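PDB 4ECN: leucine-rich repeat protein from Bacteroides thetaiotaomicron, which is of unknown function but, as an extracellular leucine-rich repeat protein, probably binds other proteins. Local coordinates for residues A[528-542]-A[558-572]. Numbering follows the deposited sequence.
Sequences ISAAQLKADWTRLAD and NNLEEFPASASLQKM
Trp-537 of helix 530-542 packs against Leu-560, Phe-563 and Pro-564 in a contact between successive turns of a leucine-rich repeat solenoid: the helix lies against the next convex-side segment, 558-572, which follows strand 552-554, a strand that runs parallel to its neighbours in the sheet. With CG anti to the backbone N (chi1 -172°), the indole reaches across to segment 558-572, which meets one face and much of its edge. Pro-564 sits over that face as a CH-pi contact, its CD 3.8 Å from the centroid of the six-membered ring, and Leu-569 CD2 approaches obliquely at CE2 and CZ2. Leu-560 CD2 meets the indole edge at CZ3. Trp-537 also turns its edge to the face of Phe-563 in a T-shaped pair, planes at 67°, while the selenium of Met-572 lies beside the five-membered ring, a Met-aromatic contact. Cut back to an alanine, this tryptophan would probably open a gap among Leu-560, Phe-563 and Pro-564 and leave the Phe-563 face without its aromatic partner. Polar links run the length of the contact. Just before the helix, Asn-559 ND2 donates to Ile-528 O at 2.9 Å. Midway, the extended chain of Lys-534 runs past Glu-562 O so that NZ reaches Glu-562 OE1 at 2.7 Å; Arg-586 takes the other carboxylate oxygen, and a water joins Lys-534 NZ to Phe-563 O. At the far end Asp-542 OD1 accepts twice, from opposite faces of its carboxylate: Lys-571 NZ at 2.9 Å and Ser-568 OG at 2.7 Å, the latter on the syn side.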
ATOM      1  N   ILE A 528      -0.030 -19.523   8.395  1.00 50.83           N
ATOM      2  CA  ILE A 528      -1.202 -20.307   8.799  1.00 49.01           C
ATOM      3  C   ILE A 528      -1.236 -21.568   7.908  1.00 50.42           C
ATOM      4  O   ILE A 528      -1.066 -21.472   6.693  1.00 48.70           O
ATOM      5  CB  ILE A 528      -2.500 -19.441   8.695  1.00 50.93           C
ATOM      6  CG1 ILE A 528      -2.353 -18.070   9.388  1.00 50.00           C
ATOM      7  CG2 ILE A 528      -3.705 -20.184   9.233  1.00 53.05           C
ATOM      8  CD1 ILE A 528      -3.468 -17.067   9.112  1.00 45.33           C
ATOM      9  N   SER A 529      -1.412 -22.745   8.508  1.00 47.36           N
ATOM     10  CA  SER A 529      -1.431 -24.005   7.760  1.00 46.45           C
ATOM     11  C   SER A 529      -2.777 -24.198   7.114  1.00 51.41           C
ATOM     12  O   SER A 529      -3.706 -23.466   7.468  1.00 53.17           O
ATOM     13  CB  SER A 529      -1.127 -25.169   8.693  1.00 47.68           C
ATOM     14  OG  SER A 529      -2.229 -25.377   9.556  1.00 51.30           O
ATOM     15  N   ALA A 530      -2.912 -25.192   6.205  1.00 45.67           N
ATOM     16  CA  ALA A 530      -4.190 -25.514   5.568  1.00 44.29           C
ATOM     17  C   ALA A 530      -5.233 -25.915   6.624  1.00 49.86           C
ATOM     18  O   ALA A 530      -6.393 -25.492   6.570  1.00 49.21           O
ATOM     19  CB  ALA A 530      -3.998 -26.633   4.568  1.00 44.82           C
ATOM     20  N   ALA A 531      -4.798 -26.699   7.614  1.00 48.16           N
ATOM     21  CA  ALA A 531      -5.676 -27.131   8.689  1.00 49.37           C
ATOM     22  C   ALA A 531      -6.091 -25.938   9.541  1.00 55.41           C
ATOM     23  O   ALA A 531      -7.283 -25.788   9.847  1.00 57.48           O
ATOM     24  CB  ALA A 531      -4.978 -28.188   9.542  1.00 50.83           C
ATOM     25  N   GLN A 532      -5.117 -25.064   9.875  1.00 49.86           N
ATOM     26  CA  GLN A 532      -5.357 -23.916  10.732  1.00 49.60           C
ATOM     27  C   GLN A 532      -6.263 -22.891  10.059  1.00 51.32           C
ATOM     28  O   GLN A 532      -7.159 -22.374  10.710  1.00 50.71           O
ATOM     29  CB  GLN A 532      -4.031 -23.271  11.145  1.00 51.20           C
ATOM     30  CG  GLN A 532      -4.138 -22.211  12.244  1.00 54.61           C
ATOM     31  CD  GLN A 532      -4.872 -22.663  13.474  1.00 63.35           C
ATOM     32  OE1 GLN A 532      -4.564 -23.697  14.078  1.00 57.41           O
ATOM     33  NE2 GLN A 532      -5.862 -21.879  13.875  1.00 53.98           N
ATOM     34  N   LEU A 533      -6.064 -22.627   8.777  1.00 47.93           N
ATOM     35  CA  LEU A 533      -6.882 -21.664   8.063  1.00 47.51           C
ATOM     36  C   LEU A 533      -8.330 -22.130   7.986  1.00 55.72           C
ATOM     37  O   LEU A 533      -9.222 -21.309   8.198  1.00 57.65           O
ATOM     38  CB  LEU A 533      -6.326 -21.409   6.665  1.00 46.41           C
ATOM     39  CG  LEU A 533      -6.889 -20.181   5.932  1.00 51.31           C
ATOM     40  CD1 LEU A 533      -6.761 -18.899   6.768  1.00 51.44           C
ATOM     41  CD2 LEU A 533      -6.229 -19.991   4.575  1.00 52.69           C
ATOM     42  N   LYS A 534      -8.569 -23.443   7.739  1.00 52.45           N
ATOM     43  CA  LYS A 534      -9.919 -24.025   7.645  1.00 51.54           C
ATOM     44  C   LYS A 534     -10.629 -23.837   8.996  1.00 54.23           C
ATOM     45  O   LYS A 534     -11.772 -23.401   9.027  1.00 52.76           O
ATOM     46  CB  LYS A 534      -9.862 -25.513   7.208  1.00 53.18           C
ATOM     47  CG  LYS A 534     -11.227 -26.138   6.895  1.00 44.89           C
ATOM     48  CD  LYS A 534     -11.134 -27.617   6.579  1.00 51.52           C
ATOM     49  CE  LYS A 534     -12.493 -28.212   6.287  1.00 66.48           C
ATOM     50  NZ  LYS A 534     -12.444 -29.688   6.076  1.00 74.95           N
ATOM     51  N   ALA A 535      -9.918 -24.082  10.091  1.00 51.65           N
ATOM     52  CA  ALA A 535     -10.419 -23.864  11.442  1.00 52.85           C
ATOM     53  C   ALA A 535     -10.795 -22.393  11.677  1.00 58.33           C
ATOM     54  O   ALA A 535     -11.897 -22.100  12.138  1.00 57.83           O
ATOM     55  CB  ALA A 535      -9.362 -24.282  12.447  1.00 53.82           C
ATOM     56  N   ASP A 536      -9.877 -21.472  11.337  1.00 55.98           N
ATOM     57  CA  ASP A 536     -10.051 -20.041  11.529  1.00 55.49           C
ATOM     58  C   ASP A 536     -11.252 -19.520  10.734  1.00 57.50           C
ATOM     59  O   ASP A 536     -12.063 -18.781  11.302  1.00 58.49           O
ATOM     60  CB  ASP A 536      -8.773 -19.288  11.145  1.00 56.95           C
ATOM     61  CG  ASP A 536      -7.665 -19.300  12.198  1.00 72.94           C
ATOM     62  OD1 ASP A 536      -7.974 -19.552  13.406  1.00 74.15           O
ATOM     63  OD2 ASP A 536      -6.508 -18.957  11.844  1.00 79.81           O
ATOM     64  N   TRP A 537     -11.402 -19.944   9.462  1.00 50.80           N
ATOM     65  CA  TRP A 537     -12.531 -19.517   8.642  1.00 49.37           C
ATOM     66  C   TRP A 537     -13.821 -20.109   9.224  1.00 54.32           C
ATOM     67  O   TRP A 537     -14.791 -19.366   9.374  1.00 53.54           O
ATOM     68  CB  TRP A 537     -12.337 -19.889   7.162  1.00 47.35           C
ATOM     69  CG  TRP A 537     -13.368 -19.323   6.201  1.00 47.96           C
ATOM     70  CD1 TRP A 537     -14.394 -18.466   6.491  1.00 50.87           C
ATOM     71  CD2 TRP A 537     -13.465 -19.600   4.793  1.00 47.25           C
ATOM     72  NE1 TRP A 537     -15.134 -18.212   5.363  1.00 49.70           N
ATOM     73  CE2 TRP A 537     -14.580 -18.884   4.302  1.00 50.69           C
ATOM     74  CE3 TRP A 537     -12.714 -20.386   3.893  1.00 47.95           C
ATOM     75  CZ2 TRP A 537     -14.973 -18.944   2.959  1.00 49.25           C
ATOM     76  CZ3 TRP A 537     -13.105 -20.436   2.561  1.00 48.44           C
ATOM     77  CH2 TRP A 537     -14.217 -19.721   2.107  1.00 48.73           C
ATOM     78  N   THR A 538     -13.813 -21.400   9.631  1.00 52.84           N
ATOM     79  CA  THR A 538     -14.972 -22.028  10.277  1.00 53.80           C
ATOM     80  C   THR A 538     -15.390 -21.212  11.506  1.00 59.97           C
ATOM     81  O   THR A 538     -16.576 -20.904  11.625  1.00 61.05           O
ATOM     82  CB  THR A 538     -14.721 -23.497  10.681  1.00 58.86           C
ATOM     83  OG1 THR A 538     -14.074 -24.218   9.642  1.00 59.42           O
ATOM     84  CG2 THR A 538     -15.994 -24.217  11.038  1.00 58.00           C
ATOM     85  N   ARG A 539     -14.413 -20.823  12.390  1.00 56.32           N
ATOM     86  CA  ARG A 539     -14.693 -20.058  13.621  1.00 55.69           C
ATOM     87  C   ARG A 539     -15.380 -18.749  13.269  1.00 59.97           C
ATOM     88  O   ARG A 539     -16.442 -18.447  13.818  1.00 60.71           O
ATOM     89  CB  ARG A 539     -13.432 -19.797  14.465  1.00 49.78           C
ATOM     90  CG  ARG A 539     -13.799 -19.257  15.840  1.00 50.20           C
ATOM     91  CD  ARG A 539     -12.621 -18.889  16.717  1.00 56.24           C
ATOM     92  NE  ARG A 539     -13.042 -18.000  17.811  1.00 63.00           N
ATOM     93  CZ  ARG A 539     -12.208 -17.388  18.653  1.00 79.11           C
ATOM     94  NH1 ARG A 539     -10.894 -17.567  18.550  1.00 61.68           N
ATOM     95  NH2 ARG A 539     -12.681 -16.585  19.598  1.00 70.55           N
ATOM     96  N   LEU A 540     -14.805 -18.030  12.310  1.00 55.50           N
ATOM     97  CA  LEU A 540     -15.278 -16.759  11.788  1.00 55.62           C
ATOM     98  C   LEU A 540     -16.743 -16.850  11.292  1.00 60.19           C
ATOM     99  O   LEU A 540     -17.551 -15.992  11.634  1.00 59.77           O
ATOM    100  CB  LEU A 540     -14.344 -16.356  10.639  1.00 54.86           C
ATOM    101  CG  LEU A 540     -14.220 -14.889  10.333  1.00 59.80           C
ATOM    102  CD1 LEU A 540     -13.421 -14.166  11.416  1.00 59.68           C
ATOM    103  CD2 LEU A 540     -13.532 -14.693   8.996  1.00 63.08           C
ATOM    104  N   ALA A 541     -17.085 -17.912  10.539  1.00 57.28           N
ATOM    105  CA  ALA A 541     -18.429 -18.143   9.996  1.00 56.78           C
ATOM    106  C   ALA A 541     -19.418 -18.546  11.096  1.00 60.91           C
ATOM    107  O   ALA A 541     -20.547 -18.060  11.120  1.00 58.77           O
ATOM    108  CB  ALA A 541     -18.370 -19.223   8.931  1.00 57.21           C
ATOM    109  N   ASP A 542     -18.977 -19.431  12.012  1.00 60.22           N
ATOM    110  CA  ASP A 542     -19.773 -19.943  13.127  1.00 61.51           C
ATOM    111  C   ASP A 542     -20.024 -18.862  14.196  1.00 68.19           C
ATOM    112  O   ASP A 542     -21.072 -18.909  14.847  1.00 68.86           O
ATOM    113  CB  ASP A 542     -19.088 -21.162  13.760  1.00 63.34           C
ATOM    114  CG  ASP A 542     -19.285 -22.476  13.012  1.00 73.48           C
ATOM    115  OD1 ASP A 542     -20.291 -22.595  12.269  1.00 75.14           O
ATOM    116  OD2 ASP A 542     -18.507 -23.432  13.267  1.00 76.32           O
ATOM    117  N   ASN A 558      -2.880 -17.860   0.216  1.00 45.56           N
ATOM    118  CA  ASN A 558      -2.833 -18.596   1.464  1.00 45.36           C
ATOM    119  C   ASN A 558      -2.723 -20.087   1.185  1.00 49.76           C
ATOM    120  O   ASN A 558      -2.293 -20.453   0.095  1.00 50.72           O
ATOM    121  CB  ASN A 558      -4.033 -18.265   2.310  1.00 46.43           C
ATOM    122  CG  ASN A 558      -3.861 -16.999   3.072  1.00 61.07           C
ATOM    123  OD1 ASN A 558      -2.813 -16.757   3.664  1.00 56.49           O
ATOM    124  ND2 ASN A 558      -4.906 -16.192   3.120  1.00 51.27           N
ATOM    125  N   ASN A 559      -3.019 -20.945   2.181  1.00 46.40           N
ATOM    126  CA  ASN A 559      -2.775 -22.378   2.082  1.00 46.50           C
ATOM    127  C   ASN A 559      -4.025 -23.245   2.194  1.00 51.60           C
ATOM    128  O   ASN A 559      -3.881 -24.476   2.333  1.00 53.48           O
ATOM    129  CB  ASN A 559      -1.806 -22.800   3.206  1.00 42.69           C
ATOM    130  CG  ASN A 559      -0.409 -22.252   3.076  1.00 50.66           C
ATOM    131  OD1 ASN A 559       0.114 -22.034   1.967  1.00 50.00           O
ATOM    132  ND2 ASN A 559       0.241 -22.046   4.212  1.00 34.79           N
ATOM    133  N   LEU A 560      -5.229 -22.653   2.088  1.00 44.89           N
ATOM    134  CA  LEU A 560      -6.458 -23.435   2.208  1.00 44.03           C
ATOM    135  C   LEU A 560      -6.522 -24.598   1.183  1.00 50.67           C
ATOM    136  O   LEU A 560      -6.285 -24.385  -0.002  1.00 50.38           O
ATOM    137  CB  LEU A 560      -7.690 -22.542   2.035  1.00 42.25           C
ATOM    138  CG  LEU A 560      -8.955 -23.140   2.610  1.00 45.31           C
ATOM    139  CD1 LEU A 560      -8.915 -23.128   4.119  1.00 45.20           C
ATOM    140  CD2 LEU A 560     -10.176 -22.459   2.067  1.00 45.24           C
ATOM    141  N   GLU A 561      -6.834 -25.814   1.650  1.00 48.57           N
ATOM    142  CA  GLU A 561      -6.992 -26.973   0.771  1.00 49.31           C
ATOM    143  C   GLU A 561      -8.491 -27.378   0.666  1.00 54.99           C
ATOM    144  O   GLU A 561      -8.932 -27.864  -0.387  1.00 54.46           O
ATOM    145  CB  GLU A 561      -6.130 -28.160   1.249  1.00 51.36           C
ATOM    146  CG  GLU A 561      -4.626 -27.938   1.086  1.00 57.79           C
ATOM    147  CD  GLU A 561      -3.675 -28.992   1.629  1.00 71.43           C
ATOM    148  OE1 GLU A 561      -4.098 -30.147   1.864  1.00 68.67           O
ATOM    149  OE2 GLU A 561      -2.482 -28.657   1.796  1.00 67.48           O
ATOM    150  N   GLU A 562      -9.263 -27.127   1.749  1.00 51.95           N
ATOM    151  CA  GLU A 562     -10.692 -27.436   1.877  1.00 52.26           C
ATOM    152  C   GLU A 562     -11.512 -26.250   2.422  1.00 54.59           C
ATOM    153  O   GLU A 562     -11.112 -25.636   3.414  1.00 54.65           O
ATOM    154  CB  GLU A 562     -10.907 -28.641   2.836  1.00 54.88           C
ATOM    155  CG  GLU A 562     -10.320 -29.968   2.397  1.00 64.17           C
ATOM    156  CD  GLU A 562     -10.234 -31.034   3.476  1.00 88.02           C
ATOM    157  OE1 GLU A 562     -11.209 -31.213   4.243  1.00 87.94           O
ATOM    158  OE2 GLU A 562      -9.194 -31.728   3.523  1.00 86.03           O
ATOM    159  N   PHE A 563     -12.702 -26.003   1.847  1.00 48.45           N
ATOM    160  CA  PHE A 563     -13.631 -25.004   2.357  1.00 47.51           C
ATOM    161  C   PHE A 563     -14.315 -25.508   3.613  1.00 52.69           C
ATOM    162  O   PHE A 563     -14.635 -26.692   3.666  1.00 52.36           O
ATOM    163  CB  PHE A 563     -14.692 -24.659   1.302  1.00 48.87           C
ATOM    164  CG  PHE A 563     -14.431 -23.459   0.421  1.00 48.69           C
ATOM    165  CD1 PHE A 563     -13.161 -23.218  -0.101  1.00 51.03           C
ATOM    166  CD2 PHE A 563     -15.472 -22.639   0.015  1.00 48.59           C
ATOM    167  CE1 PHE A 563     -12.924 -22.115  -0.923  1.00 50.10           C
ATOM    168  CE2 PHE A 563     -15.237 -21.550  -0.825  1.00 49.93           C
ATOM    169  CZ  PHE A 563     -13.964 -21.283  -1.273  1.00 47.37           C
ATOM    170  N   PRO A 564     -14.604 -24.635   4.617  1.00 49.85           N
ATOM    171  CA  PRO A 564     -15.357 -25.090   5.798  1.00 50.27           C
ATOM    172  C   PRO A 564     -16.695 -25.733   5.439  1.00 55.07           C
ATOM    173  O   PRO A 564     -17.201 -25.502   4.353  1.00 54.48           O
ATOM    174  CB  PRO A 564     -15.605 -23.781   6.569  1.00 51.85           C
ATOM    175  CG  PRO A 564     -14.525 -22.857   6.148  1.00 54.51           C
ATOM    176  CD  PRO A 564     -14.309 -23.186   4.702  1.00 49.80           C
ATOM    177  N   ALA A 565     -17.274 -26.520   6.364  1.00 53.41           N
ATOM    178  CA  ALA A 565     -18.579 -27.171   6.234  1.00 53.12           C
ATOM    179  C   ALA A 565     -19.634 -26.185   5.741  1.00 56.68           C
ATOM    180  O   ALA A 565     -19.679 -25.042   6.219  1.00 56.01           O
ATOM    181  CB  ALA A 565     -18.994 -27.746   7.574  1.00 55.02           C
ATOM    182  N   SER A 566     -20.446 -26.608   4.752  1.00 52.72           N
ATOM    183  CA  SER A 566     -21.484 -25.775   4.141  1.00 51.29           C
ATOM    184  C   SER A 566     -22.390 -25.103   5.192  1.00 56.49           C
ATOM    185  O   SER A 566     -22.613 -23.897   5.106  1.00 55.68           O
ATOM    186  CB  SER A 566     -22.338 -26.596   3.191  1.00 51.54           C
ATOM    187  OG  SER A 566     -23.379 -25.796   2.671  1.00 51.67           O
ATOM    188  N   ALA A 567     -22.840 -25.860   6.210  1.00 53.80           N
ATOM    189  CA  ALA A 567     -23.734 -25.366   7.259  1.00 54.36           C
ATOM    190  C   ALA A 567     -23.173 -24.125   7.975  1.00 59.51           C
ATOM    191  O   ALA A 567     -23.948 -23.357   8.561  1.00 60.44           O
ATOM    192  CB  ALA A 567     -23.998 -26.462   8.268  1.00 56.03           C
ATOM    193  N   SER A 568     -21.841 -23.926   7.916  1.00 54.31           N
ATOM    194  CA  SER A 568     -21.171 -22.805   8.565  1.00 53.18           C
ATOM    195  C   SER A 568     -21.052 -21.659   7.594  1.00 55.27           C
ATOM    196  O   SER A 568     -21.377 -20.531   7.949  1.00 55.31           O
ATOM    197  CB  SER A 568     -19.806 -23.232   9.093  1.00 57.24           C
ATOM    198  OG  SER A 568     -19.946 -24.225  10.104  1.00 65.40           O
ATOM    199  N   LEU A 569     -20.666 -21.956   6.340  1.00 50.18           N
ATOM    200  CA  LEU A 569     -20.535 -20.985   5.252  1.00 47.75           C
ATOM    201  C   LEU A 569     -21.887 -20.331   4.923  1.00 53.72           C
ATOM    202  O   LEU A 569     -21.916 -19.179   4.496  1.00 53.92           O
ATOM    203  CB  LEU A 569     -19.954 -21.663   4.002  1.00 46.36           C
ATOM    204  CG  LEU A 569     -18.509 -22.177   4.097  1.00 49.75           C
ATOM    205  CD1 LEU A 569     -18.030 -22.681   2.756  1.00 48.89           C
ATOM    206  CD2 LEU A 569     -17.542 -21.084   4.585  1.00 51.02           C
ATOM    207  N   GLN A 570     -22.995 -21.050   5.157  1.00 51.60           N
ATOM    208  CA  GLN A 570     -24.370 -20.574   4.973  1.00 51.48           C
ATOM    209  C   GLN A 570     -24.717 -19.449   5.958  1.00 56.47           C
ATOM    210  O   GLN A 570     -25.587 -18.636   5.654  1.00 56.87           O
ATOM    211  CB  GLN A 570     -25.366 -21.732   5.158  1.00 53.71           C
ATOM    212  CG  GLN A 570     -25.307 -22.817   4.083  1.00 60.58           C
ATOM    213  CD  GLN A 570     -26.277 -23.950   4.334  1.00 72.03           C
ATOM    214  OE1 GLN A 570     -27.366 -23.771   4.879  1.00 69.71           O
ATOM    215  NE2 GLN A 570     -25.934 -25.136   3.875  1.00 64.35           N
ATOM    216  N   LYS A 571     -24.059 -19.417   7.146  1.00 53.06           N
ATOM    217  CA  LYS A 571     -24.295 -18.409   8.186  1.00 52.41           C
ATOM    218  C   LYS A 571     -23.781 -17.025   7.742  1.00 57.34           C
ATOM    219  O   LYS A 571     -24.274 -16.010   8.243  1.00 58.34           O
ATOM    220  CB  LYS A 571     -23.646 -18.812   9.519  1.00 53.34           C
ATOM    221  CG  LYS A 571     -24.122 -20.168  10.054  1.00 54.20           C
ATOM    222  CD  LYS A 571     -23.477 -20.547  11.387  1.00 55.80           C
ATOM    223  CE  LYS A 571     -23.753 -21.983  11.758  1.00 63.43           C
ATOM    224  NZ  LYS A 571     -23.067 -22.391  13.014  1.00 74.07           N
HETATM  225  N   MSE A 572     -22.834 -16.981   6.776  1.00 52.77           N
HETATM  226  CA  MSE A 572     -22.256 -15.739   6.239  1.00 51.54           C
HETATM  227  C   MSE A 572     -23.246 -15.102   5.250  1.00 56.36           C
HETATM  228  O   MSE A 572     -22.965 -14.924   4.062  1.00 55.18           O
HETATM  229  CB  MSE A 572     -20.899 -16.013   5.576  1.00 52.55           C
HETATM  230  CG  MSE A 572     -19.906 -16.704   6.482  1.00 59.66           C
HETATM  231 SE   MSE A 572     -18.138 -16.509   5.747  0.75 66.34          SE
HETATM  232  CE  MSE A 572     -17.650 -14.888   6.599  1.00 62.44           C
TER
HETATM  233  O   HOH W   1      -7.752 -26.501   4.132  1.00 47.25           O
HETATM  234  O   HOH W   2     -15.058 -29.576   4.481  1.00 58.18           O